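PDB 7NSZ: peptidoglycan-recognition protein LB from Drosophila melanogaster, which hydrolyses the amide bond between N-acetylmuramoyl and L-alanine in bacterial peptidoglycan, a zinc-dependent reaction that degrades this immune elicitor in the fly's innate immunity. Local coordinates for residues Asn134-Gly139 with Pro147-Leu152; Met59-Asp64 with Val114-Trp119. The protein carries 1 engineered substitution. All coordinates share one frame; numbering follows the deposited sequence.

Interaction 1: residues Asn134-Gly139 with Pro147-Leu152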
ATOM      1  N   ASN A 134       3.412   2.945  11.171  1.00 11.49           N
ATOM      2  CA  ASN A 134       4.733   2.395  11.566  1.00 12.40           C
ATOM      3  C   ASN A 134       5.575   2.060  10.325  1.00 10.84           C
ATOM      4  O   ASN A 134       6.774   2.374  10.238  1.00 11.41           O
ATOM      5  CB  ASN A 134       4.551   1.177  12.455  1.00 16.67           C
ATOM      6  CG  ASN A 134       4.054   1.572  13.838  1.00 23.04           C
ATOM      7  OD1 ASN A 134       4.278   2.698  14.287  1.00 25.97           O
ATOM      8  ND2 ASN A 134       3.356   0.670  14.506  1.00 26.24           N
ATOM      9  N   LEU A 135       4.940   1.514   9.280  1.00  9.90           N
ATOM     10  CA  LEU A 135       5.669   1.234   8.032  1.00 10.70           C
ATOM     11  C   LEU A 135       6.230   2.523   7.438  1.00  9.87           C
ATOM     12  O   LEU A 135       7.372   2.559   6.991  1.00  9.86           O
ATOM     13  CB  LEU A 135       4.722   0.541   7.061  1.00 10.74           C
ATOM     14  CG  LEU A 135       5.258   0.302   5.665  1.00 10.58           C
ATOM     15  CD1 LEU A 135       6.518  -0.564   5.642  1.00 11.49           C
ATOM     16  CD2 LEU A 135       4.190  -0.274   4.768  1.00 11.01           C
ATOM     17  N   ILE A 136       5.412   3.570   7.374  1.00 10.14           N
ATOM     18  CA  ILE A 136       5.863   4.859   6.816  1.00 10.24           C
ATOM     19  C   ILE A 136       7.028   5.388   7.655  1.00 10.49           C
ATOM     20  O   ILE A 136       8.030   5.824   7.097  1.00 10.96           O
ATOM     21  CB  ILE A 136       4.681   5.831   6.694  1.00  9.91           C
ATOM     22  CG1 ILE A 136       3.601   5.304   5.733  1.00 10.08           C
ATOM     23  CG2 ILE A 136       5.212   7.214   6.337  1.00 10.20           C
ATOM     24  CD1 ILE A 136       2.273   6.020   5.859  1.00 11.48           C
ATOM     25  N   ALA A 137       6.868   5.374   8.963  1.00 11.26           N
ATOM     26  CA  ALA A 137       7.904   5.856   9.905  1.00 12.44           C
ATOM     27  C   ALA A 137       9.208   5.070   9.713  1.00 12.39           C
ATOM     28  O   ALA A 137      10.279   5.689   9.592  1.00 12.80           O
ATOM     29  CB  ALA A 137       7.423   5.748  11.344  1.00 12.91           C
ATOM     30  N   PHE A 138       9.125   3.773   9.547  1.00 12.10           N
ATOM     31  CA  PHE A 138      10.308   2.900   9.325  1.00 12.41           C
ATOM     32  C   PHE A 138      10.956   3.231   7.977  1.00 12.03           C
ATOM     33  O   PHE A 138      12.204   3.298   7.842  1.00 11.75           O
ATOM     34  CB  PHE A 138       9.930   1.421   9.351  1.00 16.38           C
ATOM     35  N   GLY A 139      10.135   3.502   6.942  1.00 10.77           N
ATOM     36  CA  GLY A 139      10.638   3.865   5.617  1.00 10.88           C
ATOM     37  C   GLY A 139      11.372   5.183   5.689  1.00 10.65           C
ATOM     38  O   GLY A 139      12.441   5.316   5.037  1.00 11.12           O
ATOM     39  N   PRO A 147      11.879  12.357   3.924  1.00 18.58           N
ATOM     40  CA  PRO A 147      11.362  12.915   5.166  1.00 18.21           C
ATOM     41  C   PRO A 147      10.266  13.972   4.977  1.00 18.80           C
ATOM     42  O   PRO A 147       9.502  14.103   5.867  1.00 18.68           O
ATOM     43  CB  PRO A 147      12.588  13.549   5.855  1.00 18.96           C
ATOM     44  CG  PRO A 147      13.614  13.692   4.764  1.00 21.29           C
ATOM     45  CD  PRO A 147      13.312  12.619   3.733  1.00 19.50           C
ATOM     46  N   ALA A 148      10.205  14.595   3.812  1.00 18.01           N
ATOM     47  CA  ALA A 148       9.119  15.523   3.417  1.00 19.66           C
ATOM     48  C   ALA A 148       8.161  14.878   2.415  1.00 17.40           C
ATOM     49  O   ALA A 148       7.570  15.588   1.569  1.00 17.40           O
ATOM     50  CB  ALA A 148       9.710  16.776   2.833  1.00 20.52           C
ATOM     51  N   TYR A 149       7.904  13.582   2.592  1.00 15.00           N
ATOM     52  CA  TYR A 149       6.977  12.878   1.674  1.00 13.78           C
ATOM     53  C   TYR A 149       5.611  13.567   1.677  1.00 13.39           C
ATOM     54  O   TYR A 149       5.143  14.133   2.683  1.00 13.91           O
ATOM     55  CB  TYR A 149       6.916  11.386   2.029  1.00 13.11           C
ATOM     56  CG  TYR A 149       6.239  11.099   3.330  1.00 13.26           C
ATOM     57  CD1 TYR A 149       4.884  10.841   3.410  1.00 12.70           C
ATOM     58  CD2 TYR A 149       6.954  11.098   4.525  1.00 13.30           C
ATOM     59  CE1 TYR A 149       4.245  10.653   4.610  1.00 12.58           C
ATOM     60  CE2 TYR A 149       6.323  10.874   5.737  1.00 14.96           C
ATOM     61  CZ  TYR A 149       4.968  10.621   5.788  1.00 12.86           C
ATOM     62  OH  TYR A 149       4.282  10.391   6.953  1.00 16.08           O
ATOM     63  N   LYS A 150       4.924  13.382   0.558  1.00 12.94           N
ATOM     64  CA  LYS A 150       3.499  13.742   0.456  1.00 12.83           C
ATOM     65  C   LYS A 150       2.650  12.481   0.525  1.00 10.12           C
ATOM     66  O   LYS A 150       2.967  11.489  -0.212  1.00 11.81           O
ATOM     67  CB  LYS A 150       3.181  14.514  -0.812  1.00 14.56           C
ATOM     68  CG  LYS A 150       3.775  15.914  -0.782  1.00 17.80           C
ATOM     69  CD  LYS A 150       3.708  16.637  -2.106  1.00 23.84           C
ATOM     70  CE  LYS A 150       4.411  17.969  -2.031  1.00 28.14           C
ATOM     71  NZ  LYS A 150       5.853  17.845  -2.370  1.00 34.44           N
ATOM     72  N   LEU A 151       1.628  12.483   1.346  1.00 10.10           N
ATOM     73  CA  LEU A 151       0.677  11.374   1.526  1.00 10.10           C
ATOM     74  C   LEU A 151      -0.582  11.636   0.700  1.00  9.74           C
ATOM     75  O   LEU A 151      -1.219  12.727   0.882  1.00 11.01           O
ATOM     76  CB  LEU A 151       0.369  11.203   3.029  1.00 10.83           C
ATOM     77  CG  LEU A 151      -0.638  10.116   3.361  1.00 11.59           C
ATOM     78  CD1 LEU A 151       0.032   8.745   3.250  1.00 12.14           C
ATOM     79  CD2 LEU A 151      -1.183  10.347   4.755  1.00 13.45           C
ATOM     80  N   LEU A 152      -0.988  10.647  -0.113  1.00  9.04           N
ATOM     81  CA  LEU A 152      -2.187  10.767  -0.984  1.00  9.03           C
ATOM     82  C   LEU A 152      -3.004   9.492  -0.935  1.00  9.11           C
ATOM     83  O   LEU A 152      -2.474   8.439  -0.599  1.00 10.53           O
ATOM     84  CB  LEU A 152      -1.753  10.977  -2.438  1.00 10.51           C
ATOM     85  CG  LEU A 152      -0.881  12.164  -2.747  1.00 11.43           C
ATOM     86  CD1 LEU A 152      -0.324  12.039  -4.176  1.00 12.03           C
ATOM     87  CD2 LEU A 152      -1.645  13.480  -2.581  1.00 13.00           C
TER
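Helix 134-139 and strand 149-152 approach most closely at Ile-136 and Tyr-149, whose CA atoms lie 9.6 Å apart, a spacing bridged by side chains with no hydrogen bond between the segments. Here, in the amidase domain, one branched residue of a helix serves two residues of the edge strand of the mixed sheet. The chi1 of Ile-136, -62°, places CG1 beside the backbone N and leaves CG2 anti to it, sending the two arms to different partners. CG2 of Ile-136 meets the phenol end of Tyr-149, at 3.4 Å from OH and 3.5 Å from CZ, while the two side chains cross at about a right angle. The methyl comes in obliquely to the ring. CD1 of Ile-136 makes a looser methyl contact, 4.4 Å, with CD1 of Leu-151. Tyr-149 also stacks its ring with that of His-176 and touches Val-41 of the neighbouring strand 38-45, while Ile-136 leans on Ile-113 as well. Replacing Tyr-149 with an alanine here would probably open a gap beside CG2 of Ile-136 and leave the ring of His-176 without its stacking partner. Between these two segments the contact is van der Waals packing, and OH of Tyr-149 meets a methyl without hydrogen-bonding to the helix segment.

Interaction 2: residues Met59-Asp64 with Val114-Trp119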
ATOM      1  N   MET A  59      -2.289 -13.863   4.893  1.00 11.12           N
ATOM      2  CA  MET A  59      -1.322 -14.441   3.933  1.00 10.81           C
ATOM      3  C   MET A  59      -2.050 -14.928   2.669  1.00 11.66           C
ATOM      4  O   MET A  59      -1.580 -14.651   1.543  1.00 10.75           O
ATOM      5  CB  MET A  59      -0.596 -15.624   4.579  1.00 11.46           C
ATOM      6  CG  MET A  59       0.283 -15.209   5.731  1.00 11.23           C
ATOM      7  SD  MET A  59       1.021 -16.613   6.574  1.00 15.88           S
ATOM      8  CE  MET A  59       2.296 -15.818   7.577  1.00 17.88           C
ATOM      9  N   LYS A  60      -3.179 -15.609   2.822  1.00 11.98           N
ATOM     10  CA  LYS A  60      -4.008 -16.029   1.665  1.00 13.41           C
ATOM     11  C   LYS A  60      -4.463 -14.799   0.866  1.00 12.89           C
ATOM     12  O   LYS A  60      -4.467 -14.825  -0.370  1.00 13.06           O
ATOM     13  CB  LYS A  60      -5.159 -16.924   2.147  1.00 15.86           C
ATOM     14  CG  LYS A  60      -6.144 -17.355   1.086  1.00 19.21           C
ATOM     15  CD  LYS A  60      -5.539 -18.116  -0.038  1.00 21.00           C
ATOM     16  CE  LYS A  60      -6.566 -19.005  -0.723  1.00 24.38           C
ATOM     17  NZ  LYS A  60      -7.774 -18.275  -1.160  1.00 26.19           N
ATOM     18  N   SER A  61      -4.835 -13.714   1.529  1.00 12.30           N
ATOM     19  CA  SER A  61      -5.354 -12.512   0.846  1.00 12.38           C
ATOM     20  C   SER A  61      -4.225 -11.919  -0.001  1.00 11.06           C
ATOM     21  O   SER A  61      -4.502 -11.447  -1.094  1.00 11.60           O
ATOM     22  CB  SER A  61      -5.891 -11.485   1.814  1.00 14.78           C
ATOM     23  OG  SER A  61      -6.973 -11.954   2.594  1.00 19.94           O
ATOM     24  N   MET A  62      -2.995 -11.875   0.513  1.00 10.76           N
ATOM     25  CA  MET A  62      -1.847 -11.408  -0.277  1.00  9.28           C
ATOM     26  C   MET A  62      -1.685 -12.312  -1.507  1.00  9.85           C
ATOM     27  O   MET A  62      -1.507 -11.794  -2.615  1.00 10.94           O
ATOM     28  CB  MET A  62      -0.563 -11.420   0.558  1.00 10.01           C
ATOM     29  CG  MET A  62      -0.524 -10.341   1.639  1.00 10.54           C
ATOM     30  SD  MET A  62      -0.491  -8.656   0.982  1.00 10.98           S
ATOM     31  CE  MET A  62       1.067  -8.618   0.133  1.00 12.44           C
ATOM     32  N   ARG A  63      -1.768 -13.635  -1.347  1.00 11.56           N
ATOM     33  CA  ARG A  63      -1.667 -14.542  -2.521  1.00 11.21           C
ATOM     34  C   ARG A  63      -2.829 -14.300  -3.466  1.00 11.40           C
ATOM     35  O   ARG A  63      -2.629 -14.377  -4.700  1.00 12.11           O
ATOM     36  CB  ARG A  63      -1.595 -16.002  -2.073  1.00 12.15           C
ATOM     37  CG  ARG A  63      -0.313 -16.320  -1.338  1.00 12.32           C
ATOM     38  CD  ARG A  63      -0.074 -17.810  -1.083  1.00 13.11           C
ATOM     39  NE  ARG A  63      -1.166 -18.434  -0.346  1.00 13.27           N
ATOM     40  CZ  ARG A  63      -1.167 -18.569   0.971  1.00 14.36           C
ATOM     41  NH1 ARG A  63      -0.245 -17.995   1.708  1.00 13.20           N
ATOM     42  NH2 ARG A  63      -2.160 -19.203   1.568  1.00 17.12           N
ATOM     43  N   ASP A  64      -4.016 -14.100  -2.960  1.00 11.51           N
ATOM     44  CA  ASP A  64      -5.160 -13.828  -3.851  1.00 12.86           C
ATOM     45  C   ASP A  64      -4.921 -12.567  -4.692  1.00 12.79           C
ATOM     46  O   ASP A  64      -5.262 -12.529  -5.916  1.00 13.16           O
ATOM     47  CB  ASP A  64      -6.436 -13.769  -3.014  1.00 14.66           C
ATOM     48  CG  ASP A  64      -6.925 -15.118  -2.500  1.00 14.54           C
ATOM     49  OD1 ASP A  64      -6.404 -16.151  -2.937  1.00 19.20           O
ATOM     50  OD2 ASP A  64      -7.793 -15.099  -1.619  1.00 22.67           O
ATOM     51  N   VAL A 114      -1.461  -1.014   0.525  1.00  7.43           N
ATOM     52  CA  VAL A 114      -2.877  -1.447   0.513  1.00  8.21           C
ATOM     53  C   VAL A 114      -3.253  -1.914   1.916  1.00  7.47           C
ATOM     54  O   VAL A 114      -2.622  -2.767   2.533  1.00  7.60           O
ATOM     55  CB  VAL A 114      -3.141  -2.521  -0.556  1.00  8.67           C
ATOM     56  CG1 VAL A 114      -2.393  -3.823  -0.325  1.00  8.80           C
ATOM     57  CG2 VAL A 114      -4.633  -2.780  -0.679  1.00  9.39           C
ATOM     58  N   LEU A 115      -4.354  -1.370   2.427  1.00  7.93           N
ATOM     59  CA  LEU A 115      -4.995  -1.862   3.646  1.00  9.22           C
ATOM     60  C   LEU A 115      -6.036  -2.881   3.214  1.00  9.83           C
ATOM     61  O   LEU A 115      -7.006  -2.517   2.549  1.00 10.80           O
ATOM     62  CB  LEU A 115      -5.600  -0.734   4.491  1.00 10.49           C
ATOM     63  CG  LEU A 115      -4.615  -0.035   5.420  1.00 10.20           C
ATOM     64  CD1 LEU A 115      -3.645   0.856   4.717  1.00 11.22           C
ATOM     65  CD2 LEU A 115      -5.390   0.786   6.486  1.00 11.49           C
ATOM     66  N   ILE A 116      -5.797  -4.153   3.455  1.00  9.56           N
ATOM     67  CA  ILE A 116      -6.673  -5.231   2.951  1.00 10.08           C
ATOM     68  C   ILE A 116      -8.074  -5.024   3.548  1.00 10.33           C
ATOM     69  O   ILE A 116      -8.232  -4.793   4.766  1.00 11.47           O
ATOM     70  CB  ILE A 116      -6.101  -6.623   3.284  1.00 10.69           C
ATOM     71  CG1 ILE A 116      -4.760  -6.816   2.573  1.00 10.86           C
ATOM     72  CG2 ILE A 116      -7.065  -7.742   2.937  1.00 12.41           C
ATOM     73  CD1 ILE A 116      -3.912  -7.929   3.134  1.00 10.94           C
ATOM     74  N   GLY A 117      -9.066  -5.010   2.675  1.00 10.60           N
ATOM     75  CA  GLY A 117     -10.483  -4.874   3.061  1.00 12.22           C
ATOM     76  C   GLY A 117     -11.153  -3.825   2.224  1.00 11.92           C
ATOM     77  O   GLY A 117     -10.536  -3.180   1.357  1.00 11.99           O
ATOM     78  N   ASP A 118     -12.452  -3.693   2.508  1.00 12.39           N
ATOM     79  CA  ASP A 118     -13.333  -2.678   1.913  1.00 13.94           C
ATOM     80  C   ASP A 118     -13.530  -1.577   2.955  1.00 13.82           C
ATOM     81  O   ASP A 118     -14.224  -1.855   3.942  1.00 14.72           O
ATOM     82  CB  ASP A 118     -14.665  -3.308   1.480  1.00 16.18           C
ATOM     83  CG  ASP A 118     -15.714  -2.296   1.020  1.00 17.55           C
ATOM     84  OD1 ASP A 118     -15.379  -1.142   0.718  1.00 17.17           O
ATOM     85  OD2 ASP A 118     -16.897  -2.732   0.867  1.00 21.17           O
ATOM     86  N   TRP A 119     -12.974  -0.400   2.728  1.00 13.03           N
ATOM     87  CA  TRP A 119     -12.982   0.712   3.722  1.00 13.52           C
ATOM     88  C   TRP A 119     -13.744   1.942   3.194  1.00 14.75           C
ATOM     89  O   TRP A 119     -13.453   3.084   3.498  1.00 13.56           O
ATOM     90  CB  TRP A 119     -11.549   0.992   4.155  1.00 12.67           C
ATOM     91  CG  TRP A 119     -10.842  -0.232   4.687  1.00 12.36           C
ATOM     92  CD1 TRP A 119      -9.729  -0.835   4.148  1.00 11.77           C
ATOM     93  CD2 TRP A 119     -11.260  -1.096   5.754  1.00 12.10           C
ATOM     94  NE1 TRP A 119      -9.388  -1.934   4.859  1.00 11.13           N
ATOM     95  CE2 TRP A 119     -10.323  -2.153   5.841  1.00 11.96           C
ATOM     96  CE3 TRP A 119     -12.311  -1.057   6.681  1.00 14.18           C
ATOM     97  CZ2 TRP A 119     -10.393  -3.153   6.779  1.00 12.61           C
ATOM     98  CZ3 TRP A 119     -12.411  -2.061   7.600  1.00 15.09           C
ATOM     99  CH2 TRP A 119     -11.463  -3.080   7.675  1.00 12.69           C
TER
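Ile-116 spreads its two arms over two successive residues of helix 55-72, in the zinc-dependent amidase fold of peptidoglycan-recognition proteins, where helices pack on a mixed central sheet. CG2 of Ile-116 lies against CB of Ser-61 at 4.1 Å, and CD1 of Ile-116 reaches SD of Met-62, also at 4.1 Å. Ile-116 makes both contacts from just past the end of strand 110-115. Met-62 does its part by folding: chi2 and chi3 are both near -65°, and the doubly bent chain brings the sulfur, rather than the terminal methyl, to Ile-116, the two side chains crossing at about a right angle. Ser-61 offers its methylene, since OG is turned beside the backbone N and hydrogen-bonds to the carbonyl O of Asp-57 one turn earlier; its polar end is therefore satisfied within the helix.

In the next shell, Met-62 also packs on Trp-23 and Tyr-91. The backbone of Ile-116 pairs with that of Ile-84, while the amide of Gly-117 bonds to OG of Ser-46, so the chain leaving the strand is held by two partners. Gly-117 takes backbone angles of 132°/178°, and a CB there would run into CZ2 of Trp-119. That indole curls back over the turn, with the carbonyl carbon of Gly-117 over one face toward the rim. NE1 of Trp-119 makes two weak, bent hydrogen bonds, one of 3.1 Å to O of Ile-116. The other runs from NE1 of Trp-119 to O of Leu-115, at 3.4 Å.

Overall arrangement
Interactions 1 and 2 show two helices meeting one mixed sheet at different places. Their centres are 21 Å apart, on opposite sides of the chain's centre, and their nearest atoms come to about 7 Å without touching. Strand 110-115, which leads into Ile-116 of interaction 2, is followed in the chain by helix 126-142 of interaction 1. Strand 38-45, carrying the zinc ligand His-44, runs between strands 110-115 and 149-153. The side chains of Leu-151 and Ile-116 each lie about 12 Å from the zinc ion, while the side chains of Met-62 and the engineered Phe-80 are about 6 Å apart.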